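Local coordinates for protein ferritin (Mycoplasma penetrans, PDB 7DIE) that probably oxidises ferrous iron and stores it in ferric form inside a shell of 24 subunits, at residues S17-V22 and R106-N111; S58-R63 and V132-E137. One frame throughout, in Å; residues are numbered along the deposited sequence. Where two conformers were deposited one is given.

Contact 1: S17-V22 and R106-N111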
ATOM      1  N   SER A  17     -24.943 -44.272  16.055  1.00 26.77           N
ATOM      2  CA  SER A  17     -25.171 -44.711  14.689  1.00 25.05           C
ATOM      3  C   SER A  17     -26.632 -44.528  14.288  1.00 29.33           C
ATOM      4  O   SER A  17     -26.933 -44.080  13.177  1.00 29.17           O
ATOM      5  CB  SER A  17     -24.727 -46.178  14.594  1.00 29.33           C
ATOM      6  OG  SER A  17     -24.256 -46.538  13.334  1.00 40.06           O
ATOM      7  N   LYS A  18     -27.561 -44.861  15.183  1.00 28.22           N
ATOM      8  CA  LYS A  18     -28.971 -44.663  14.862  1.00 25.36           C
ATOM      9  C   LYS A  18     -29.285 -43.188  14.690  1.00 25.62           C
ATOM     10  O   LYS A  18     -30.067 -42.807  13.814  1.00 27.23           O
ATOM     11  CB  LYS A  18     -29.859 -45.264  15.953  1.00 29.81           C
ATOM     12  CG  LYS A  18     -31.344 -45.000  15.703  1.00 38.36           C
ATOM     13  CD  LYS A  18     -32.231 -45.581  16.790  1.00 46.94           C
ATOM     14  CE  LYS A  18     -33.698 -45.501  16.388  1.00 54.04           C
ATOM     15  NZ  LYS A  18     -34.598 -46.072  17.424  1.00 59.41           N
ATOM     16  N   HIS A  19     -28.697 -42.336  15.521  1.00 25.50           N
ATOM     17  CA  HIS A  19     -28.982 -40.922  15.337  1.00 25.02           C
ATOM     18  C   HIS A  19     -28.415 -40.405  14.011  1.00 24.68           C
ATOM     19  O   HIS A  19     -29.026 -39.543  13.364  1.00 26.65           O
ATOM     20  CB  HIS A  19     -28.448 -40.092  16.492  1.00 24.17           C
ATOM     21  CG  HIS A  19     -28.816 -38.658  16.343  1.00 26.52           C
ATOM     22  ND1 HIS A  19     -30.130 -38.235  16.370  1.00 25.93           N
ATOM     23  CD2 HIS A  19     -28.073 -37.577  16.017  1.00 26.56           C
ATOM     24  CE1 HIS A  19     -30.170 -36.940  16.119  1.00 27.48           C
ATOM     25  NE2 HIS A  19     -28.937 -36.518  15.904  1.00 27.30           N
ATOM     26  N   TYR A  20     -27.254 -40.911  13.583  1.00 26.34           N
ATOM     27  CA  TYR A  20     -26.782 -40.581  12.234  1.00 27.10           C
ATOM     28  C   TYR A  20     -27.846 -40.920  11.196  1.00 27.46           C
ATOM     29  O   TYR A  20     -28.142 -40.117  10.297  1.00 24.38           O
ATOM     30  CB  TYR A  20     -25.472 -41.321  11.931  1.00 25.40           C
ATOM     31  CG  TYR A  20     -24.861 -40.985  10.566  1.00 26.15           C
ATOM     32  CD1 TYR A  20     -25.377 -41.525   9.401  1.00 29.08           C
ATOM     33  CD2 TYR A  20     -23.750 -40.158  10.465  1.00 26.77           C
ATOM     34  CE1 TYR A  20     -24.831 -41.228   8.157  1.00 29.54           C
ATOM     35  CE2 TYR A  20     -23.174 -39.864   9.222  1.00 30.50           C
ATOM     36  CZ  TYR A  20     -23.724 -40.407   8.071  1.00 29.94           C
ATOM     37  OH  TYR A  20     -23.189 -40.127   6.819  1.00 30.57           O
ATOM     38  N   ASN A  21     -28.435 -42.118  11.299  1.00 26.01           N
ATOM     39  CA  ASN A  21     -29.475 -42.499  10.346  1.00 27.50           C
ATOM     40  C   ASN A  21     -30.678 -41.568  10.428  1.00 26.09           C
ATOM     41  O   ASN A  21     -31.346 -41.335   9.421  1.00 26.09           O
ATOM     42  CB  ASN A  21     -29.913 -43.954  10.582  1.00 26.75           C
ATOM     43  CG  ASN A  21     -28.920 -44.960  10.037  1.00 31.44           C
ATOM     44  OD1 ASN A  21     -29.029 -45.391   8.889  1.00 30.74           O
ATOM     45  ND2 ASN A  21     -27.928 -45.324  10.847  1.00 34.67           N
ATOM     46  N   VAL A  22     -30.988 -41.050  11.618  1.00 25.96           N
ATOM     47  CA  VAL A  22     -32.130 -40.146  11.748  1.00 22.70           C
ATOM     48  C   VAL A  22     -31.822 -38.794  11.111  1.00 25.63           C
ATOM     49  O   VAL A  22     -32.683 -38.195  10.442  1.00 26.48           O
ATOM     50  CB  VAL A  22     -32.533 -40.005  13.226  1.00 25.55           C
ATOM     51  CG1 VAL A  22     -33.585 -38.904  13.392  1.00 27.40           C
ATOM     52  CG2 VAL A  22     -33.067 -41.350  13.759  1.00 26.97           C
ATOM     53  N   ARG A 106     -35.058 -34.013  16.835  1.00 25.20           N
ATOM     54  CA  ARG A 106     -34.870 -33.451  18.167  1.00 24.72           C
ATOM     55  C   ARG A 106     -35.121 -34.501  19.251  1.00 27.12           C
ATOM     56  O   ARG A 106     -34.386 -34.575  20.246  1.00 28.55           O
ATOM     57  CB  ARG A 106     -35.797 -32.244  18.327  1.00 24.81           C
ATOM     58  CG  ARG A 106     -35.806 -31.616  19.723  1.00 24.96           C
ATOM     59  CD  ARG A 106     -36.647 -30.344  19.693  1.00 26.20           C
ATOM     60  NE  ARG A 106     -36.763 -29.689  20.997  1.00 29.49           N
ATOM     61  CZ  ARG A 106     -37.886 -29.634  21.707  1.00 33.33           C
ATOM     62  NH1 ARG A 106     -38.990 -30.212  21.239  1.00 33.19           N
ATOM     63  NH2 ARG A 106     -37.903 -29.008  22.880  1.00 31.84           N
ATOM     64  N   GLU A 107     -36.138 -35.345  19.070  1.00 27.36           N
ATOM     65  CA  GLU A 107     -36.377 -36.382  20.083  1.00 30.42           C
ATOM     66  C   GLU A 107     -35.261 -37.418  20.093  1.00 32.30           C
ATOM     67  O   GLU A 107     -34.874 -37.912  21.162  1.00 31.37           O
ATOM     68  CB  GLU A 107     -37.738 -37.041  19.861  1.00 33.15           C
ATOM     69  CG  GLU A 107     -38.889 -36.142  20.327  1.00 48.89           C
ATOM     70  CD  GLU A 107     -38.637 -35.481  21.701  1.00 61.84           C
ATOM     71  OE1 GLU A 107     -38.510 -34.214  21.766  1.00 35.90           O
ATOM     72  OE2 GLU A 107     -38.582 -36.239  22.706  1.00 48.40           O
ATOM     73  N   SER A 108     -34.733 -37.763  18.914  1.00 26.28           N
ATOM     74  CA  SER A 108     -33.565 -38.639  18.837  1.00 27.74           C
ATOM     75  C   SER A 108     -32.367 -38.053  19.587  1.00 30.55           C
ATOM     76  O   SER A 108     -31.719 -38.747  20.382  1.00 29.93           O
ATOM     77  CB  SER A 108     -33.214 -38.908  17.372  1.00 28.91           C
ATOM     78  OG  SER A 108     -32.244 -39.923  17.289  1.00 28.29           O
ATOM     79  N   VAL A 109     -32.038 -36.781  19.332  1.00 25.30           N
ATOM     80  CA  VAL A 109     -30.969 -36.128  20.092  1.00 23.19           C
ATOM     81  C   VAL A 109     -31.188 -36.309  21.592  1.00 24.42           C
ATOM     82  O   VAL A 109     -30.276 -36.692  22.335  1.00 27.36           O
ATOM     83  CB  VAL A 109     -30.876 -34.633  19.730  1.00 23.35           C
ATOM     84  CG1 VAL A 109     -29.936 -33.908  20.707  1.00 24.40           C
ATOM     85  CG2 VAL A 109     -30.395 -34.461  18.286  1.00 25.39           C
ATOM     86  N   LYS A 110     -32.395 -36.004  22.061  1.00 26.34           N
ATOM     87  CA  LYS A 110     -32.662 -36.084  23.493  1.00 26.51           C
ATOM     88  C   LYS A 110     -32.453 -37.503  24.013  1.00 33.03           C
ATOM     89  O   LYS A 110     -31.913 -37.694  25.112  1.00 30.41           O
ATOM     90  CB  LYS A 110     -34.086 -35.603  23.784  1.00 30.12           C
ATOM     91  CG  LYS A 110     -34.454 -35.502  25.267  1.00 37.36           C
ATOM     92  CD  LYS A 110     -35.874 -34.937  25.410  1.00 46.20           C
ATOM     93  CE  LYS A 110     -36.237 -34.579  26.839  1.00 58.51           C
ATOM     94  NZ  LYS A 110     -36.085 -35.730  27.759  1.00 50.02           N
ATOM     95  N   ASN A 111     -32.870 -38.513  23.236  0.51 32.27           N
ATOM     96  CA  ASN A 111     -32.732 -39.900  23.681  0.51 29.00           C
ATOM     97  C   ASN A 111     -31.267 -40.291  23.820  0.51 28.89           C
ATOM     98  O   ASN A 111     -30.857 -40.848  24.844  0.51 27.83           O
ATOM     99  CB  ASN A 111     -33.436 -40.855  22.713  0.51 29.80           C
ATOM    100  CG  ASN A 111     -33.510 -42.279  23.250  0.51 33.54           C
ATOM    101  OD1 ASN A 111     -33.976 -42.504  24.370  0.51 33.55           O
ATOM    102  ND2 ASN A 111     -33.039 -43.243  22.463  0.51 32.85           N
TER
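The imidazole of His19 reaches across from helix 10-39 to meet Ser108 and Val109, which lie next to each other on helix 91-118. ND1 of His19 and OG of Ser108 are hydrogen-bonded at 2.9 Å, a nearly straight link of 167° in which either atom could supply the proton. Ser108 approaches the ring at its edge, its CB lying in the ring plane 3.3 Å from ND1 of His19. On both sides the first torsion points the polar group across the gap: CG of His19 is anti to its backbone N (chi1 -176°), and OG of Ser108 takes the matching position on its own helix (chi1 -170°). The CA atoms of this pair are the closest between the segments, 6.2 Å apart. Segments 17-22 and 106-111 run antiparallel, their axes 9.9 Å apart at closest approach, on non-consecutive neighbouring helices of the ferritin four-helix bundle. Further round the ring, CG2 of Val109 approaches the imidazole obliquely, 3.3 Å from CE1 of His19, a tight fit. Val22, one turn along from His19, lies against Ser108 with both methyls: its CG1 sits 4.0 Å from CB of Ser108, while its CG2 is near the hydroxyl. The other ring nitrogen, NE2 of His19, is hydrogen-bonded to Glu23 OE2, so a bond at each nitrogen fixes the rotation of this buried ring. Since the same Glu23 oxygen also meets ND1 of the iron ligand His60, His19 belongs to the outer surroundings of the metal site, behind that carboxylate. Leu64 of helix 43-70 and Val105 and Val112 of helix 91-118 also touch the imidazole.

Contact 2: S58-R63 and V132-E137. With FE (Fe (III) ion), chain G.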
ATOM      1  N   SER A  58     -23.396 -31.523   6.222  1.00 29.13           N
ATOM      2  CA  SER A  58     -22.107 -30.901   6.480  1.00 30.48           C
ATOM      3  C   SER A  58     -21.870 -30.615   7.951  1.00 30.30           C
ATOM      4  O   SER A  58     -20.711 -30.492   8.373  1.00 29.49           O
ATOM      5  CB  SER A  58     -21.998 -29.600   5.676  1.00 30.15           C
ATOM      6  OG  SER A  58     -22.892 -28.639   6.208  1.00 33.12           O
ATOM      7  N   ALA A  59     -22.925 -30.492   8.746  1.00 26.96           N
ATOM      8  CA  ALA A  59     -22.762 -30.134  10.149  1.00 24.20           C
ATOM      9  C   ALA A  59     -23.149 -31.253  11.107  1.00 30.20           C
ATOM     10  O   ALA A  59     -22.490 -31.421  12.129  1.00 27.57           O
ATOM     11  CB  ALA A  59     -23.587 -28.886  10.478  1.00 24.04           C
ATOM     12  N   HIS A  60     -24.185 -32.037  10.798  1.00 25.14           N
ATOM     13  CA  HIS A  60     -24.651 -33.062  11.740  1.00 24.63           C
ATOM     14  C   HIS A  60     -23.989 -34.406  11.468  1.00 26.49           C
ATOM     15  O   HIS A  60     -23.254 -34.925  12.312  1.00 26.50           O
ATOM     16  CB  HIS A  60     -26.174 -33.196  11.659  1.00 22.87           C
ATOM     17  CG  HIS A  60     -26.901 -31.957  12.084  1.00 26.41           C
ATOM     18  ND1 HIS A  60     -27.701 -31.911  13.206  1.00 29.39           N
ATOM     19  CD2 HIS A  60     -26.930 -30.713  11.548  1.00 29.49           C
ATOM     20  CE1 HIS A  60     -28.207 -30.696  13.333  1.00 29.12           C
ATOM     21  NE2 HIS A  60     -27.745 -29.944  12.349  1.00 30.68           N
ATOM     22  N   MET A  61     -24.231 -34.966  10.280  1.00 25.27           N
ATOM     23  CA  MET A  61     -23.654 -36.264   9.938  1.00 24.63           C
ATOM     24  C   MET A  61     -22.130 -36.232  10.018  1.00 25.44           C
ATOM     25  O   MET A  61     -21.507 -37.201  10.453  1.00 27.12           O
ATOM     26  CB  MET A  61     -24.127 -36.674   8.543  1.00 25.81           C
ATOM     27  CG  MET A  61     -25.620 -36.941   8.490  1.00 27.02           C
ATOM     28  SD  MET A  61     -26.405 -36.696   6.882  1.00 30.08           S
ATOM     29  CE  MET A  61     -25.340 -37.670   5.869  1.00 25.61           C
ATOM     30  N   SER A  62     -21.507 -35.120   9.597  1.00 29.95           N
ATOM     31  CA  SER A  62     -20.049 -35.042   9.637  1.00 26.41           C
ATOM     32  C   SER A  62     -19.530 -35.119  11.067  1.00 25.10           C
ATOM     33  O   SER A  62     -18.540 -35.806  11.330  1.00 27.09           O
ATOM     34  CB  SER A  62     -19.558 -33.745   8.979  1.00 27.93           C
ATOM     35  OG  SER A  62     -20.019 -32.613   9.705  1.00 35.06           O
ATOM     36  N   ARG A  63     -20.181 -34.420  12.007  1.00 22.19           N
ATOM     37  CA  ARG A  63     -19.738 -34.484  13.404  1.00 24.70           C
ATOM     38  C   ARG A  63     -19.927 -35.887  13.980  1.00 27.98           C
ATOM     39  O   ARG A  63     -19.090 -36.358  14.755  1.00 24.60           O
ATOM     40  CB  ARG A  63     -20.491 -33.461  14.264  1.00 25.80           C
ATOM     41  CG  ARG A  63     -19.937 -32.029  14.196  1.00 28.46           C
ATOM     42  CD  ARG A  63     -20.800 -31.076  15.041  1.00 27.88           C
ATOM     43  NE  ARG A  63     -20.217 -29.738  15.135  1.00 29.91           N
ATOM     44  CZ  ARG A  63     -20.276 -28.829  14.166  1.00 31.81           C
ATOM     45  NH1 ARG A  63     -20.900 -29.103  13.014  1.00 27.53           N
ATOM     46  NH2 ARG A  63     -19.707 -27.642  14.341  1.00 28.21           N
ATOM     47  N   VAL A 132     -27.828 -30.975  21.003  1.00 26.59           N
ATOM     48  CA  VAL A 132     -28.882 -30.437  21.858  1.00 25.29           C
ATOM     49  C   VAL A 132     -29.153 -28.983  21.490  1.00 28.59           C
ATOM     50  O   VAL A 132     -30.299 -28.571  21.295  1.00 25.62           O
ATOM     51  CB  VAL A 132     -28.503 -30.555  23.345  1.00 25.35           C
ATOM     52  CG1 VAL A 132     -29.522 -29.755  24.192  1.00 24.16           C
ATOM     53  CG2 VAL A 132     -28.435 -32.016  23.806  1.00 25.84           C
ATOM     54  N   LYS A 133     -28.090 -28.184  21.383  1.00 26.72           N
ATOM     55  CA  LYS A 133     -28.268 -26.775  21.044  1.00 25.07           C
ATOM     56  C   LYS A 133     -28.778 -26.608  19.619  1.00 25.33           C
ATOM     57  O   LYS A 133     -29.734 -25.862  19.373  1.00 27.84           O
ATOM     58  CB  LYS A 133     -26.949 -26.019  21.245  1.00 30.50           C
ATOM     59  CG  LYS A 133     -27.059 -24.496  21.099  1.00 34.11           C
ATOM     60  CD  LYS A 133     -25.731 -23.823  21.452  1.00 34.08           C
ATOM     61  CE  LYS A 133     -25.812 -22.304  21.337  1.00 42.98           C
ATOM     62  NZ  LYS A 133     -26.862 -21.732  22.236  1.00 55.54           N
ATOM     63  N   ASP A 134     -28.164 -27.303  18.660  1.00 24.96           N
ATOM     64  CA  ASP A 134     -28.500 -27.046  17.264  1.00 26.89           C
ATOM     65  C   ASP A 134     -29.851 -27.624  16.871  1.00 27.44           C
ATOM     66  O   ASP A 134     -30.486 -27.097  15.955  1.00 27.09           O
ATOM     67  CB  ASP A 134     -27.433 -27.594  16.326  1.00 26.77           C
ATOM     68  CG  ASP A 134     -27.488 -26.923  14.956  1.00 31.91           C
ATOM     69  OD1 ASP A 134     -27.196 -25.728  14.882  1.00 32.09           O
ATOM     70  OD2 ASP A 134     -27.858 -27.576  13.979  1.00 35.03           O
ATOM     71  N   SER A 135     -30.307 -28.706  17.519  1.00 25.24           N
ATOM     72  CA  SER A 135     -31.646 -29.198  17.192  1.00 28.44           C
ATOM     73  C   SER A 135     -32.705 -28.145  17.458  1.00 26.51           C
ATOM     74  O   SER A 135     -33.709 -28.099  16.747  1.00 28.69           O
ATOM     75  CB  SER A 135     -31.998 -30.487  17.952  1.00 27.30           C
ATOM     76  OG  SER A 135     -31.694 -31.629  17.164  1.00 30.81           O
ATOM     77  N   ILE A 136     -32.512 -27.311  18.480  1.00 25.87           N
ATOM     78  CA  ILE A 136     -33.435 -26.202  18.712  1.00 26.05           C
ATOM     79  C   ILE A 136     -33.450 -25.269  17.503  1.00 30.43           C
ATOM     80  O   ILE A 136     -34.514 -24.860  17.019  1.00 28.01           O
ATOM     81  CB  ILE A 136     -33.053 -25.434  19.988  1.00 29.84           C
ATOM     82  CG1 ILE A 136     -33.135 -26.310  21.247  1.00 33.58           C
ATOM     83  CG2 ILE A 136     -33.933 -24.198  20.125  1.00 32.22           C
ATOM     84  CD1 ILE A 136     -32.525 -25.603  22.468  1.00 31.88           C
ATOM     85  N   GLU A 137     -32.265 -24.912  17.004  1.00 30.63           N
ATOM     86  CA  GLU A 137     -32.181 -24.014  15.848  1.00 30.21           C
ATOM     87  C   GLU A 137     -32.879 -24.609  14.628  1.00 29.05           C
ATOM     88  O   GLU A 137     -33.637 -23.920  13.933  1.00 27.45           O
ATOM     89  CB  GLU A 137     -30.722 -23.720  15.503  1.00 30.30           C
ATOM     90  CG  GLU A 137     -29.878 -23.286  16.665  1.00 32.91           C
ATOM     91  CD  GLU A 137     -30.133 -21.857  17.042  1.00 44.49           C
ATOM     92  OE1 GLU A 137     -30.635 -21.103  16.176  1.00 41.57           O
ATOM     93  OE2 GLU A 137     -29.827 -21.494  18.198  1.00 42.17           O
TER
HETATM   94 FE    FE G 201     -28.399 -27.731  11.935  0.68 36.02          FE
HETATM   95  O   HOH W   1     -26.214 -26.792  11.779  1.00 40.83           O
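His60 and Asp134 meet through an iron ion held inside the four-helix bundle of the ferritin fold, a site consistent with this protein's atypical ferroxidase centre. NE2 of His60 binds the metal at 2.3 Å and OD2 of Asp134 at 2.1 Å. These two ligand atoms come within 2.9 Å of each other, but both face the iron, and no hydrogen bond joins them. The imidazole and carboxylate planes are turned 54° apart, and the two ligand bonds meet at the metal at about 80°. CE1 and CD2 of His60 are equally far from the ion, so the ring addresses it squarely through NE2. Asp134 binds through one oxygen, its OD1 standing 3.8 Å from the iron. Its first torsion, with CG anti to the backbone N (chi1 -159°), extends the carboxylate from helix 122-150 into the bundle. Asp55, Asp138 and a water complete the coordination; the side chain of Asp134 is also close to another bound iron. ND1, on the side of the ring away from the metal, is held by Glu23, and Trp130 packs edge-to-face with the imidazole, so that the ring is held from more than one direction. The carboxylate of Glu23 would be expected to make His60 a more electron-rich ligand. Helix 43-70 widens into a pi-type turn at 58-61 beside the site, and side chains from the next turn bond to its carbonyls: OG of Ser62 donates to Ser58 O from above the carbonyl plane, and NH1 of Arg63 donates to Ala59 O at 2.9 Å, with that oxygen in the guanidinium plane.

Overall arrangement
From the N terminus, 17-22 on helix 10-39 comes first and 58-63 on helix 43-70 second. Helix 91-118 then returns with 106-111, closing contact 1 over 83 intervening residues, and 132-137 on helix 122-150 closes contact 2 over 68. The segments alternate, so the two loops cross, and each contact pairs helices that do not follow each other in the chain; together they draw in all four long helices. Their centres lie 11 Å apart and they touch directly: CG2 of Val109 packs 3.3 Å from OG of Ser135, and CE2 of Tyr20 lies 3.4 Å from Met61 O. Both contacts also border a second subunit.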